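Transaminase (Bacillus megaterium, PDB 5G0A) catalyses S-selective amino transfer with pyridoxal-5'-phosphate as cofactor, as a class-III (omega-type) aminotransferase. Local coordinates at residues K99-E103 and D104-D108; E362-R365 and S366-L370; L447-R451 and G452-K456. One frame throughout, in Å; residues are numbered along the deposited sequence.

Contact 1. Residues K99-E103 and D104-D108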
loop_
_atom_site.group_PDB
_atom_site.type_symbol
_atom_site.label_atom_id
_atom_site.label_comp_id
_atom_site.label_asym_id
_atom_site.label_seq_id
_atom_site.Cartn_x
_atom_site.Cartn_y
_atom_site.Cartn_z
ATOM N N LYS B 99 5.162 -37.893 -2.822
ATOM C CA LYS B 99 4.389 -39.152 -2.690
ATOM C C LYS B 99 4.304 -39.598 -1.216
ATOM O O LYS B 99 3.238 -39.997 -0.737
ATOM C CB LYS B 99 4.969 -40.258 -3.598
ATOM C CG LYS B 99 4.247 -41.618 -3.479
ATOM C CD LYS B 99 4.844 -42.457 -2.372
ATOM C CE LYS B 99 4.243 -43.863 -2.303
ATOM N NZ LYS B 99 5.042 -44.733 -1.398
ATOM N N ILE B 100 5.419 -39.517 -0.494
ATOM C CA ILE B 100 5.428 -39.871 0.916
ATOM C C ILE B 100 4.447 -39.026 1.694
ATOM O O ILE B 100 3.658 -39.546 2.484
ATOM C CB ILE B 100 6.827 -39.752 1.533
ATOM C CG1 ILE B 100 7.746 -40.794 0.867
ATOM C CG2 ILE B 100 6.770 -39.967 3.045
ATOM C CD1 ILE B 100 9.209 -40.593 1.205
ATOM N N ILE B 101 4.481 -37.713 1.471
ATOM C CA ILE B 101 3.597 -36.833 2.230
ATOM C C ILE B 101 2.133 -37.124 1.903
ATOM O O ILE B 101 1.320 -37.269 2.818
ATOM C CB ILE B 101 3.921 -35.338 1.989
ATOM C CG1 ILE B 101 5.274 -35.000 2.627
ATOM C CG2 ILE B 101 2.816 -34.438 2.584
ATOM C CD1 ILE B 101 5.824 -33.665 2.156
ATOM N N ILE B 102 1.814 -37.285 0.623
ATOM C CA ILE B 102 0.410 -37.392 0.202
ATOM C C ILE B 102 -0.175 -38.799 0.410
ATOM O O ILE B 102 -1.317 -38.933 0.882
ATOM C CB ILE B 102 0.222 -36.862 -1.254
ATOM C CG1 ILE B 102 0.448 -35.324 -1.256
ATOM C CG2 ILE B 102 -1.161 -37.221 -1.825
ATOM C CD1 ILE B 102 0.729 -34.728 -2.636
ATOM N N GLU B 103 0.616 -39.826 0.113
ATOM C CA GLU B 103 0.114 -41.204 0.092
ATOM C C GLU B 103 0.545 -42.086 1.257
ATOM O O GLU B 103 -0.108 -43.118 1.502
ATOM C CB GLU B 103 0.478 -41.895 -1.224
ATOM C CG GLU B 103 -0.100 -41.231 -2.460
ATOM C CD GLU B 103 -1.618 -41.120 -2.442
ATOM O OE1 GLU B 103 -2.242 -41.403 -1.402
ATOM O OE2 GLU B 103 -2.193 -40.730 -3.478
ATOM N N ASP B 104 1.643 -41.726 1.937
ATOM C CA ASP B 104 2.140 -42.520 3.085
ATOM C C ASP B 104 1.923 -41.889 4.465
ATOM O O ASP B 104 1.836 -42.576 5.483
ATOM C CB ASP B 104 3.617 -42.907 2.886
ATOM C CG ASP B 104 3.862 -43.601 1.557
ATOM O OD1 ASP B 104 2.914 -44.225 1.005
ATOM O OD2 ASP B 104 5.003 -43.527 1.061
ATOM N N ILE B 105 1.840 -40.563 4.501
ATOM C CA ILE B 105 1.556 -39.845 5.722
ATOM C C ILE B 105 0.076 -39.419 5.808
ATOM O O ILE B 105 -0.593 -39.656 6.830
ATOM C CB ILE B 105 2.512 -38.627 5.835
ATOM C CG1 ILE B 105 3.961 -39.150 5.986
ATOM C CG2 ILE B 105 2.080 -37.712 6.978
ATOM C CD1 ILE B 105 5.047 -38.097 6.174
ATOM N N LEU B 106 -0.431 -38.808 4.743
ATOM C CA LEU B 106 -1.809 -38.264 4.742
ATOM C C LEU B 106 -2.796 -39.098 3.910
ATOM O O LEU B 106 -3.854 -38.605 3.465
ATOM C CB LEU B 106 -1.788 -36.805 4.246
ATOM C CG LEU B 106 -1.110 -35.807 5.190
ATOM C CD1 LEU B 106 -1.039 -34.453 4.463
ATOM C CD2 LEU B 106 -1.848 -35.668 6.536
ATOM N N GLY B 107 -2.470 -40.372 3.703
ATOM C CA GLY B 107 -3.346 -41.242 2.899
ATOM C C GLY B 107 -4.734 -41.445 3.481
ATOM O O GLY B 107 -5.648 -41.859 2.767
ATOM N N ASP B 108 -4.886 -41.160 4.776
ATOM C CA ASP B 108 -6.186 -41.240 5.463
ATOM C C ASP B 108 -7.058 -39.994 5.312
ATOM O O ASP B 108 -8.170 -39.924 5.861
ATOM C CB ASP B 108 -6.025 -41.606 6.943
ATOM C CG ASP B 108 -5.247 -40.545 7.755
ATOM O OD1 ASP B 108 -4.434 -39.784 7.171
ATOM O OD2 ASP B 108 -5.430 -40.515 8.989
HETATM O O HOH W 1 -3.843 -38.020 0.712
#
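Lys99 and Asp104 meet at an oblique crossing of their side chains, one helical turn and a little more apart. With CG anti to the backbone N (chi1 178°) and a bend at chi2, the lysine chain turns along the helix and delivers NZ to Asp104 OD2 at 2.7 Å, a salt bridge that uses the syn lone pair of OD2. Lys99 CE passes the same carboxylate, 3.5 Å from Asp104 OD2.

This i to i+5 pairing matches the backbone here, where helix 92-105 widens into a pi-type turn before it ends. Ile100 O accepts twice: from Asp104 N, which stands above the carbonyl plane, and from Ile105 N at 2.9 Å, almost collinear with the C=O bond (175°). Leu106 N then reaches back to Ile101 O over 3.0 Å.

On the apolar side the branches also pair five residues apart, Ile100 CG2 resting 4.0 Å from Ile105 CD1, and helix 335-350 packs on Ile100 through Leu345 and Met349. Leu106 is the first residue to leave helical geometry, and a water joins its carbonyl O to Ile102 O. In one of its two modelled conformers, Glu103 OE2 is hydrogen-bonded to Tyr20 OH of the second subunit.

Contact 2. Residues E362-R365 and S366-L370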
loop_
_atom_site.group_PDB
_atom_site.type_symbol
_atom_site.label_atom_id
_atom_site.label_comp_id
_atom_site.label_asym_id
_atom_site.label_seq_id
_atom_site.Cartn_x
_atom_site.Cartn_y
_atom_site.Cartn_z
ATOM N N GLU B 362 3.048 -37.446 27.059
ATOM C CA GLU B 362 2.300 -37.934 28.233
ATOM C C GLU B 362 3.240 -38.019 29.431
ATOM O O GLU B 362 2.882 -37.633 30.546
ATOM C CB GLU B 362 1.639 -39.282 27.933
ATOM C CG GLU B 362 0.462 -39.169 26.971
ATOM C CD GLU B 362 0.026 -40.490 26.371
ATOM O OE1 GLU B 362 0.387 -41.562 26.905
ATOM O OE2 GLU B 362 -0.691 -40.450 25.349
ATOM N N TYR B 363 4.466 -38.484 29.192
ATOM C CA TYR B 363 5.478 -38.500 30.248
ATOM C C TYR B 363 5.820 -37.094 30.748
ATOM O O TYR B 363 5.817 -36.832 31.957
ATOM C CB TYR B 363 6.740 -39.239 29.796
ATOM C CG TYR B 363 7.746 -39.416 30.913
ATOM C CD1 TYR B 363 7.516 -40.333 31.946
ATOM C CD2 TYR B 363 8.918 -38.654 30.953
ATOM C CE1 TYR B 363 8.428 -40.493 32.979
ATOM C CE2 TYR B 363 9.839 -38.808 31.982
ATOM C CZ TYR B 363 9.587 -39.736 32.993
ATOM O OH TYR B 363 10.498 -39.905 34.015
ATOM N N ILE B 364 6.097 -36.180 29.812
ATOM C CA ILE B 364 6.376 -34.788 30.151
ATOM C C ILE B 364 5.194 -34.161 30.907
ATOM O O ILE B 364 5.397 -33.377 31.825
ATOM C CB ILE B 364 6.717 -33.947 28.881
ATOM C CG1 ILE B 364 8.141 -34.256 28.395
ATOM C CG2 ILE B 364 6.563 -32.454 29.143
ATOM C CD1 ILE B 364 8.379 -33.946 26.921
ATOM N N ARG B 365 3.977 -34.485 30.487
ATOM C CA ARG B 365 2.760 -34.039 31.177
ATOM C C ARG B 365 2.814 -34.429 32.667
ATOM O O ARG B 365 2.613 -33.585 33.535
ATOM C CB ARG B 365 1.514 -34.605 30.465
ATOM C CG ARG B 365 0.232 -34.661 31.288
ATOM C CD ARG B 365 -0.487 -33.333 31.322
ATOM N NE ARG B 365 -0.961 -32.920 30.004
ATOM C CZ ARG B 365 -1.693 -31.836 29.779
ATOM N NH1 ARG B 365 -2.050 -31.053 30.789
ATOM N NH2 ARG B 365 -2.070 -31.537 28.542
ATOM N N SER B 366 3.121 -35.692 32.950
ATOM C CA SER B 366 3.258 -36.162 34.345
ATOM C C SER B 366 4.376 -35.444 35.116
ATOM O O SER B 366 4.248 -35.179 36.316
ATOM C CB SER B 366 3.456 -37.682 34.395
ATOM O OG SER B 366 4.778 -38.056 34.027
ATOM N N LYS B 367 5.475 -35.133 34.428
ATOM C CA LYS B 367 6.585 -34.422 35.059
ATOM C C LYS B 367 6.221 -32.972 35.356
ATOM O O LYS B 367 6.577 -32.445 36.416
ATOM C CB LYS B 367 7.856 -34.493 34.193
ATOM C CG LYS B 367 8.357 -35.903 33.882
ATOM C CD LYS B 367 9.012 -36.590 35.071
ATOM C CE LYS B 367 10.242 -35.831 35.547
ATOM N NZ LYS B 367 11.080 -36.688 36.433
ATOM N N LEU B 368 5.519 -32.320 34.427
ATOM C CA LEU B 368 5.065 -30.936 34.654
ATOM C C LEU B 368 3.999 -30.851 35.749
ATOM O O LEU B 368 4.001 -29.909 36.534
ATOM C CB LEU B 368 4.575 -30.274 33.355
ATOM C CG LEU B 368 5.655 -29.985 32.303
ATOM C CD1 LEU B 368 5.023 -29.553 30.988
ATOM C CD2 LEU B 368 6.647 -28.935 32.785
ATOM N N GLU B 369 3.090 -31.820 35.792
ATOM C CA GLU B 369 2.128 -31.905 36.907
ATOM C C GLU B 369 2.856 -31.858 38.255
ATOM O O GLU B 369 2.496 -31.075 39.135
ATOM C CB GLU B 369 1.286 -33.175 36.821
ATOM C CG GLU B 369 0.124 -33.108 35.845
ATOM C CD GLU B 369 -0.646 -34.415 35.778
ATOM O OE1 GLU B 369 -0.319 -35.339 36.553
ATOM O OE2 GLU B 369 -1.580 -34.524 34.952
ATOM N N LEU B 370 3.898 -32.674 38.395
ATOM C CA LEU B 370 4.678 -32.728 39.636
ATOM C C LEU B 370 5.399 -31.416 39.946
ATOM O O LEU B 370 5.424 -30.978 41.099
ATOM C CB LEU B 370 5.659 -33.905 39.621
ATOM C CG LEU B 370 5.077 -35.322 39.661
ATOM C CD1 LEU B 370 6.109 -36.340 39.190
ATOM C CD2 LEU B 370 4.551 -35.679 41.051
#
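Tyr363 O is gripped by two donors from the next turn. Ser366 OG donates a hydrogen bond to it at 2.6 Å, arriving in the carbonyl plane on a lone pair, while Lys367 N donates from 3.0 Å, also in that plane. The serine hydroxyl is placed for this by its chi1 of 76°, which sets OG between the backbone N and the carbonyl carbon.

The tyrosine ring and the lysine chain lie side by side and point the same way. Lys367 CG sits over one face, 4.2 Å from the ring centroid and 25° off the normal, a CH-pi contact displaced toward the rim; farther out, CD is 3.8 Å from Tyr363 CZ. Bends at chi2 and chi3 fold the lysine along the ring, and both polar ends, Tyr363 OH and Lys367 NZ, bind Asp455 of helix 451-468. Replacing the tyrosine with an alanine would probably leave the Lys367 methylenes without the ring face they rest on and Asp455 without its hydroxyl partner.

Ile364 CG2 touches Leu368 CD1 at 3.8 Å, again side by side and pointing the same way, and Trp388 of strand 387-392 packs against both. The i to i+4 spacing of both side-chain pairs, with a serine hydroxyl bonded to the carbonyl three residues back, is characteristic of a regular alpha-helix, here helix 353-374, packed on helix 451-468 and on strands 378-384 and 387-392.

Contact 3. Residues L447-R451 and G452-K456. Unlike the reference sequence in segment 452-456: Gly452 (reference Glu).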
loop_
_atom_site.group_PDB
_atom_site.type_symbol
_atom_site.label_atom_id
_atom_site.label_comp_id
_atom_site.label_asym_id
_atom_site.label_seq_id
_atom_site.Cartn_x
_atom_site.Cartn_y
_atom_site.Cartn_z
ATOM N N LEU B 447 11.856 -35.890 18.817
ATOM C CA LEU B 447 10.719 -36.774 19.050
ATOM C C LEU B 447 11.143 -38.054 19.775
ATOM O O LEU B 447 10.344 -38.639 20.525
ATOM C CB LEU B 447 10.024 -37.131 17.746
ATOM C CG LEU B 447 9.615 -35.929 16.858
ATOM C CD1 LEU B 447 8.782 -36.391 15.681
ATOM C CD2 LEU B 447 8.886 -34.885 17.691
ATOM N N ASN B 448 12.390 -38.459 19.540
ATOM C CA ASN B 448 12.968 -39.647 20.187
ATOM C C ASN B 448 13.796 -39.366 21.457
ATOM O O ASN B 448 14.648 -40.190 21.853
ATOM C CB ASN B 448 13.791 -40.443 19.161
ATOM C CG ASN B 448 15.027 -39.691 18.697
ATOM O OD1 ASN B 448 15.114 -38.486 18.842
ATOM N ND2 ASN B 448 15.998 -40.416 18.144
ATOM N N VAL B 449 13.561 -38.211 22.086
ATOM C CA VAL B 449 14.259 -37.815 23.315
ATOM C C VAL B 449 14.078 -38.922 24.359
ATOM O O VAL B 449 13.042 -39.574 24.399
ATOM C CB VAL B 449 13.798 -36.430 23.856
ATOM C CG1 VAL B 449 12.338 -36.444 24.333
ATOM C CG2 VAL B 449 14.721 -35.922 24.965
ATOM N N SER B 450 15.118 -39.172 25.140
ATOM C CA SER B 450 15.053 -40.256 26.132
ATOM C C SER B 450 14.371 -39.802 27.409
ATOM O O SER B 450 14.345 -38.611 27.737
ATOM C CB SER B 450 16.466 -40.780 26.439
ATOM O OG SER B 450 17.210 -39.826 27.182
ATOM N N ARG B 451 13.832 -40.768 28.154
ATOM C CA ARG B 451 13.296 -40.494 29.484
ATOM C C ARG B 451 14.359 -39.864 30.370
ATOM O O ARG B 451 14.072 -38.925 31.100
ATOM C CB ARG B 451 12.751 -41.784 30.134
ATOM C CG ARG B 451 11.588 -42.427 29.383
ATOM C CD ARG B 451 10.237 -41.857 29.811
ATOM N NE ARG B 451 9.124 -42.273 28.946
ATOM C CZ ARG B 451 8.057 -42.967 29.346
ATOM N NH1 ARG B 451 7.924 -43.351 30.612
ATOM N NH2 ARG B 451 7.105 -43.273 28.472
ATOM N N GLY B 452 15.588 -40.379 30.296
ATOM C CA GLY B 452 16.705 -39.845 31.093
ATOM C C GLY B 452 16.982 -38.387 30.799
ATOM O O GLY B 452 17.268 -37.610 31.703
ATOM N N ASP B 453 16.915 -38.006 29.523
ATOM C CA ASP B 453 17.105 -36.610 29.166
ATOM C C ASP B 453 15.907 -35.728 29.563
ATOM O O ASP B 453 16.107 -34.621 30.031
ATOM C CB ASP B 453 17.505 -36.454 27.683
ATOM C CG ASP B 453 18.965 -36.850 27.428
ATOM O OD1 ASP B 453 19.811 -36.726 28.346
ATOM O OD2 ASP B 453 19.280 -37.259 26.304
ATOM N N ILE B 454 14.680 -36.221 29.401
ATOM C CA ILE B 454 13.520 -35.504 29.961
ATOM C C ILE B 454 13.700 -35.285 31.471
ATOM O O ILE B 454 13.527 -34.175 31.972
ATOM C CB ILE B 454 12.179 -36.219 29.662
ATOM C CG1 ILE B 454 11.858 -36.158 28.166
ATOM C CG2 ILE B 454 11.041 -35.612 30.495
ATOM C CD1 ILE B 454 10.776 -37.136 27.739
ATOM N N ASP B 455 14.081 -36.335 32.196
ATOM C CA ASP B 455 14.340 -36.202 33.647
ATOM C C ASP B 455 15.405 -35.155 33.963
ATOM O O ASP B 455 15.232 -34.351 34.874
ATOM C CB ASP B 455 14.747 -37.549 34.270
ATOM C CG ASP B 455 13.596 -38.546 34.325
ATOM O OD1 ASP B 455 12.438 -38.172 34.051
ATOM O OD2 ASP B 455 13.862 -39.722 34.627
ATOM N N LYS B 456 16.494 -35.160 33.196
ATOM C CA LYS B 456 17.572 -34.184 33.373
ATOM C C LYS B 456 17.098 -32.750 33.113
ATOM O O LYS B 456 17.455 -31.823 33.837
ATOM C CB LYS B 456 18.772 -34.552 32.486
ATOM C CG LYS B 456 19.923 -33.552 32.518
ATOM C CD LYS B 456 21.171 -34.121 31.856
ATOM C CE LYS B 456 22.163 -33.023 31.485
ATOM N NZ LYS B 456 23.289 -33.584 30.688
HETATM O O HOH W 2 17.660 -37.956 24.178
#
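A chi1 of 71° swings Ser450 OG between its own backbone N and carbonyl carbon, and in Val449 a chi1 of 66° leaves CG1 in the corresponding place and CG2 anti to the backbone N. Ser450 is the N-cap of helix 451-468, and its chi1 lets OG accept from Asp453 N at 3.0 Å, occupying an amide that has no preceding helical turn to supply a carbonyl. The valine torsion turns the two methyls to different residues of that first turn. CG1 meets Ile454 CD1 at 3.8 Å, the two side chains crossing at about a right angle, and CG2 lies 3.9 Å from Asp453 CB. Val449 thus bridges from the loop after strand 440-443 to the apolar flank of the helix, with Phe55 and Leu386 also packing on it.

Regular backbone bonding starts at the cap itself, where Ser450 O takes Ile454 N at 2.9 Å in a nearly straight bond (173°). Arg451 O follows with Asp455 N at 2.8 Å. Gly452, which replaces a glutamate of the reference sequence, is itself exposed in the first turn, and its backbone is ordinary helix.

Asp453, in the first turn of helix 451-468, would probably be stabilised as a carboxylate by the helix dipole. Asp453 OD1 is hydrogen-bonded to Tyr43 OH. OD2 of Asp453 accepts a hydrogen bond from a water at 2.8 Å, and the same water accepts one from Ser450 N at 3.0 Å.

Contacts 2 and 3 form one interface, their centres 12 Å apart, joined through Asp455: its OD1 lies 2.6 Å from Tyr363 OH, a probable hydrogen bond, and 3.1 Å from Lys367 NZ in a salt bridge. Around these bonds the Tyr363 ring packs on the helix 451-468 turn, CE2 at 3.7 Å from Ile454 CG2. Contact 1 stands apart, its nearest atoms about 17 Å from contact 2 and about 10 Å from contact 3; it borders the second subunit instead. No pyridoxal-5'-phosphate pocket residue belongs to these segments; contact 1 relates indirectly: Ile102 and Leu106 pack on strands 112-118 and 308-313, and strand 112-118 leads to pocket residues Thr120, Gly121 and Ser122.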